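Local coordinates for SusD-like protein BACOVA_02651 (Bacteroides ovatus, PDB 5E75), which binds polysaccharide at the cell surface and probably captures xyloglucan before its transport into the periplasm for degradation, at residues Thr107-Ala118 with Ile158-Leu169. Numbering follows the deposited sequence.
Sequences TKAIAEARLMRA and IINDLNYAVDNL
Two helices of the SusD-family alpha-helical region, a TPR-like part of the fold, pack antiparallel here, 107-118 against 158-168, with axes 8.0 Å apart at 146°. Toward the Ala118-Ile158 end of the interface Arg114 and Arg117, one turn apart, converge on the buried carboxylate of Asp161. Arg117 meets it side-on in its own guanidinium plane, NE to OD2 at 2.8 Å and NH2 to OD1 at 2.7 Å, the latter bond almost straight (179°). Arg114 brings both NE and NH2 to the same OD1; its NE, 2.7 Å from Asp161 OD1, arrives from above the carboxylate plane, the two groups standing nearly perpendicular. The bend at chi3 (70°) lays the Arg114 guanidinium over Tyr164 CB, while its NH2 also pairs with Glu519. Tyr164 is a knob among Thr107, Ile110, Ala111 and Arg114; Ile110 CG2 touches its CE1 at 3.5 Å. Small residues let the backbones close up: Ala165 CB rests on Ala111 O, and Ala118 CB fits against Leu162 CG at 3.7 Å. Leu169, just past the helix, sets CD2 on Ala111 CB, and Thr107 OG1, bonded to Glu103 O in its own helix, also takes a water that reaches Asn168 O. An asparagine in place of Asp161 would probably leave buried Arg117 and Arg114 without the negative charge they share, though Arg114 would keep Glu519, and weaken the grip there. With three N-H donors on OD1 and one on OD2, the carboxylate is fixed in rotation and probably stays ionised, tying the helices together by charge beside an apolar seam.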
loop_
_atom_site.group_PDB
_atom_site.type_symbol
_atom_site.label_atom_id
_atom_site.label_comp_id
_atom_site.label_asym_id
_atom_site.label_seq_id
_atom_site.Cartn_x
_atom_site.Cartn_y
_atom_site.Cartn_z
ATOM N N THR A 107 -6.787 8.623 25.937
ATOM C CA THR A 107 -7.672 8.385 24.809
ATOM C C THR A 107 -6.950 8.491 23.472
ATOM O O THR A 107 -7.281 7.764 22.543
ATOM C CB THR A 107 -8.898 9.327 24.825
ATOM O OG1 THR A 107 -8.489 10.702 24.841
ATOM C CG2 THR A 107 -9.774 9.051 26.050
ATOM N N LYS A 108 -5.957 9.373 23.374
ATOM C CA LYS A 108 -5.131 9.440 22.174
ATOM C C LYS A 108 -4.383 8.122 21.975
ATOM O O LYS A 108 -4.301 7.607 20.853
ATOM C CB LYS A 108 -4.157 10.614 22.277
ATOM C CG LYS A 108 -3.147 10.723 21.151
ATOM C CD LYS A 108 -2.392 12.029 21.313
ATOM C CE LYS A 108 -1.066 12.012 20.594
ATOM N NZ LYS A 108 -0.134 10.924 21.044
ATOM N N ALA A 109 -3.836 7.564 23.052
ATOM C CA ALA A 109 -3.093 6.315 22.947
ATOM C C ALA A 109 -3.994 5.153 22.529
ATOM O O ALA A 109 -3.627 4.342 21.666
ATOM C CB ALA A 109 -2.402 5.992 24.281
ATOM N N ILE A 110 -5.174 5.063 23.138
ATOM C CA ILE A 110 -6.140 4.048 22.740
ATOM C C ILE A 110 -6.534 4.257 21.285
ATOM O O ILE A 110 -6.648 3.291 20.524
ATOM C CB ILE A 110 -7.386 4.054 23.650
ATOM C CG1 ILE A 110 -6.980 3.635 25.069
ATOM C CG2 ILE A 110 -8.455 3.102 23.118
ATOM C CD1 ILE A 110 -8.043 3.964 26.136
ATOM N N ALA A 111 -6.731 5.509 20.891
ATOM C CA ALA A 111 -7.124 5.807 19.512
ATOM C C ALA A 111 -6.043 5.417 18.504
ATOM O O ALA A 111 -6.359 4.888 17.440
ATOM C CB ALA A 111 -7.481 7.286 19.362
ATOM N N GLU A 112 -4.773 5.673 18.825
ATOM C CA GLU A 112 -3.703 5.276 17.918
ATOM C C GLU A 112 -3.636 3.759 17.816
ATOM O O GLU A 112 -3.461 3.219 16.717
ATOM C CB GLU A 112 -2.373 5.836 18.400
ATOM C CG GLU A 112 -2.268 7.341 18.284
ATOM C CD GLU A 112 -0.967 7.849 18.867
ATOM O OE1 GLU A 112 -0.783 7.766 20.100
ATOM O OE2 GLU A 112 -0.093 8.271 18.098
ATOM N N ALA A 113 -3.773 3.066 18.944
ATOM C CA ALA A 113 -3.777 1.609 18.962
ATOM C C ALA A 113 -4.929 1.087 18.100
ATOM O O ALA A 113 -4.725 0.215 17.258
ATOM C CB ALA A 113 -3.897 1.100 20.381
ATOM N N ARG A 114 -6.133 1.620 18.293
ATOM C CA ARG A 114 -7.283 1.118 17.554
ATOM C C ARG A 114 -7.193 1.472 16.061
ATOM O O ARG A 114 -7.615 0.687 15.210
ATOM C CB ARG A 114 -8.587 1.618 18.175
ATOM C CG ARG A 114 -8.786 1.065 19.577
ATOM C CD ARG A 114 -10.166 1.356 20.154
ATOM N NE ARG A 114 -11.209 0.591 19.481
ATOM C CZ ARG A 114 -12.478 0.554 19.870
ATOM N NH1 ARG A 114 -12.872 1.232 20.940
ATOM N NH2 ARG A 114 -13.351 -0.173 19.188
ATOM N N LEU A 115 -6.610 2.617 15.730
ATOM C CA LEU A 115 -6.377 2.958 14.322
ATOM C C LEU A 115 -5.461 1.941 13.668
ATOM O O LEU A 115 -5.723 1.483 12.550
ATOM C CB LEU A 115 -5.779 4.365 14.208
ATOM C CG LEU A 115 -5.327 4.839 12.815
ATOM C CD1 LEU A 115 -6.481 4.801 11.837
ATOM C CD2 LEU A 115 -4.707 6.245 12.826
ATOM N N MET A 116 -4.373 1.588 14.340
ATOM C CA MET A 116 -3.437 0.635 13.761
ATOM C C MET A 116 -4.050 -0.748 13.675
ATOM O O MET A 116 -3.865 -1.446 12.673
ATOM C CB MET A 116 -2.118 0.596 14.528
ATOM C CG MET A 116 -1.336 1.878 14.446
ATOM S SD MET A 116 -0.883 2.281 12.765
ATOM C CE MET A 116 0.152 3.714 13.026
ATOM N N ARG A 117 -4.801 -1.153 14.690
ATOM C CA ARG A 117 -5.482 -2.436 14.661
ATOM C C ARG A 117 -6.462 -2.499 13.486
ATOM O O ARG A 117 -6.548 -3.517 12.785
ATOM C CB ARG A 117 -6.205 -2.658 15.995
ATOM C CG ARG A 117 -6.828 -4.039 16.152
ATOM C CD ARG A 117 -7.297 -4.304 17.563
ATOM N NE ARG A 117 -8.431 -3.499 17.949
ATOM C CZ ARG A 117 -8.927 -3.472 19.184
ATOM N NH1 ARG A 117 -8.387 -4.208 20.155
ATOM N NH2 ARG A 117 -9.977 -2.722 19.439
ATOM N N ALA A 118 -7.171 -1.405 13.249
ATOM C CA ALA A 118 -8.089 -1.316 12.125
ATOM C C ALA A 118 -7.351 -1.452 10.808
ATOM O O ALA A 118 -7.785 -2.180 9.920
ATOM C CB ALA A 118 -8.870 -0.002 12.161
ATOM N N ILE A 158 -13.391 -3.334 12.230
ATOM C CA ILE A 158 -12.603 -2.240 11.677
ATOM C C ILE A 158 -13.328 -0.897 11.827
ATOM O O ILE A 158 -12.757 0.088 12.289
ATOM C CB ILE A 158 -12.310 -2.508 10.185
ATOM C CG1 ILE A 158 -11.326 -3.669 10.003
ATOM C CG2 ILE A 158 -11.760 -1.281 9.487
ATOM C CD1 ILE A 158 -11.353 -4.285 8.611
ATOM N N ILE A 159 -14.608 -0.876 11.468
ATOM C CA ILE A 159 -15.415 0.338 11.593
ATOM C C ILE A 159 -15.483 0.832 13.050
ATOM O O ILE A 159 -15.331 2.034 13.331
ATOM C CB ILE A 159 -16.832 0.127 10.992
ATOM C CG1 ILE A 159 -16.755 0.036 9.464
ATOM C CG2 ILE A 159 -17.785 1.258 11.404
ATOM C CD1 ILE A 159 -18.000 -0.569 8.826
ATOM N N ASN A 160 -15.678 -0.089 13.982
ATOM C CA ASN A 160 -15.764 0.303 15.383
ATOM C C ASN A 160 -14.457 0.936 15.860
ATOM O O ASN A 160 -14.458 1.952 16.567
ATOM C CB ASN A 160 -16.092 -0.902 16.271
ATOM C CG ASN A 160 -17.516 -1.403 16.101
ATOM O OD1 ASN A 160 -18.349 -0.776 15.431
ATOM N ND2 ASN A 160 -17.792 -2.564 16.692
ATOM N N ASP A 161 -13.338 0.342 15.470
ATOM C CA ASP A 161 -12.029 0.867 15.833
ATOM C C ASP A 161 -11.817 2.255 15.220
ATOM O O ASP A 161 -11.353 3.187 15.896
ATOM C CB ASP A 161 -10.901 -0.051 15.351
ATOM C CG ASP A 161 -10.587 -1.189 16.301
ATOM O OD1 ASP A 161 -11.116 -1.213 17.443
ATOM O OD2 ASP A 161 -9.790 -2.061 15.921
ATOM N N LEU A 162 -12.153 2.403 13.944
ATOM C CA LEU A 162 -12.004 3.693 13.302
ATOM C C LEU A 162 -12.919 4.764 13.897
ATOM O O LEU A 162 -12.524 5.934 13.990
ATOM C CB LEU A 162 -12.223 3.556 11.793
ATOM C CG LEU A 162 -11.112 2.775 11.094
ATOM C CD1 LEU A 162 -11.511 2.431 9.674
ATOM C CD2 LEU A 162 -9.810 3.541 11.103
ATOM N N ASN A 163 -14.133 4.387 14.288
ATOM C CA ASN A 163 -15.047 5.343 14.932
ATOM C C ASN A 163 -14.405 5.914 16.189
ATOM O O ASN A 163 -14.446 7.111 16.408
ATOM C CB ASN A 163 -16.396 4.701 15.296
ATOM C CG ASN A 163 -17.303 4.483 14.099
ATOM O OD1 ASN A 163 -17.156 5.122 13.059
ATOM N ND2 ASN A 163 -18.281 3.602 14.261
ATOM N N TYR A 164 -13.801 5.050 16.997
ATOM C CA TYR A 164 -13.160 5.521 18.213
ATOM C C TYR A 164 -12.028 6.474 17.860
ATOM O O TYR A 164 -11.864 7.520 18.487
ATOM C CB TYR A 164 -12.644 4.360 19.062
ATOM C CG TYR A 164 -12.094 4.819 20.399
ATOM C CD1 TYR A 164 -10.779 5.283 20.522
ATOM C CD2 TYR A 164 -12.890 4.819 21.544
ATOM C CE1 TYR A 164 -10.284 5.731 21.740
ATOM C CE2 TYR A 164 -12.382 5.257 22.772
ATOM C CZ TYR A 164 -11.083 5.705 22.847
ATOM O OH TYR A 164 -10.552 6.154 24.025
ATOM N N ALA A 165 -11.237 6.134 16.847
ATOM C CA ALA A 165 -10.115 6.979 16.477
ATOM C C ALA A 165 -10.571 8.325 15.914
ATOM O O ALA A 165 -9.953 9.352 16.187
ATOM C CB ALA A 165 -9.206 6.263 15.479
ATOM N N VAL A 166 -11.640 8.331 15.117
ATOM C CA VAL A 166 -12.180 9.589 14.618
ATOM C C VAL A 166 -12.563 10.492 15.799
ATOM O O VAL A 166 -12.306 11.695 15.780
ATOM C CB VAL A 166 -13.414 9.364 13.712
ATOM C CG1 VAL A 166 -14.178 10.695 13.432
ATOM C CG2 VAL A 166 -12.988 8.703 12.395
ATOM N N ASP A 167 -13.195 9.909 16.811
ATOM C CA ASP A 167 -13.681 10.690 17.948
ATOM C C ASP A 167 -12.604 11.104 18.942
ATOM O O ASP A 167 -12.810 12.058 19.701
ATOM C CB ASP A 167 -14.771 9.915 18.682
ATOM C CG ASP A 167 -16.037 9.775 17.865
ATOM O OD1 ASP A 167 -16.267 10.602 16.952
ATOM O OD2 ASP A 167 -16.803 8.831 18.147
ATOM N N ASN A 168 -11.469 10.415 18.961
ATOM C CA ASN A 168 -10.487 10.644 20.020
ATOM C C ASN A 168 -9.078 11.051 19.585
ATOM O O ASN A 168 -8.203 11.263 20.425
ATOM C CB ASN A 168 -10.407 9.410 20.912
ATOM C CG ASN A 168 -11.662 9.214 21.726
ATOM O OD1 ASN A 168 -11.830 9.837 22.779
ATOM N ND2 ASN A 168 -12.548 8.364 21.259
ATOM N N LEU A 169 -8.842 11.152 18.289
ATOM C CA LEU A 169 -7.622 11.785 17.810
ATOM C C LEU A 169 -7.927 13.257 17.564
ATOM O O LEU A 169 -9.072 13.633 17.341
ATOM C CB LEU A 169 -7.138 11.132 16.509
ATOM C CG LEU A 169 -6.659 9.686 16.619
ATOM C CD1 LEU A 169 -6.425 9.126 15.234
ATOM C CD2 LEU A 169 -5.390 9.571 17.472
HETATM O O HOH W 1 -8.401 12.537 22.713
#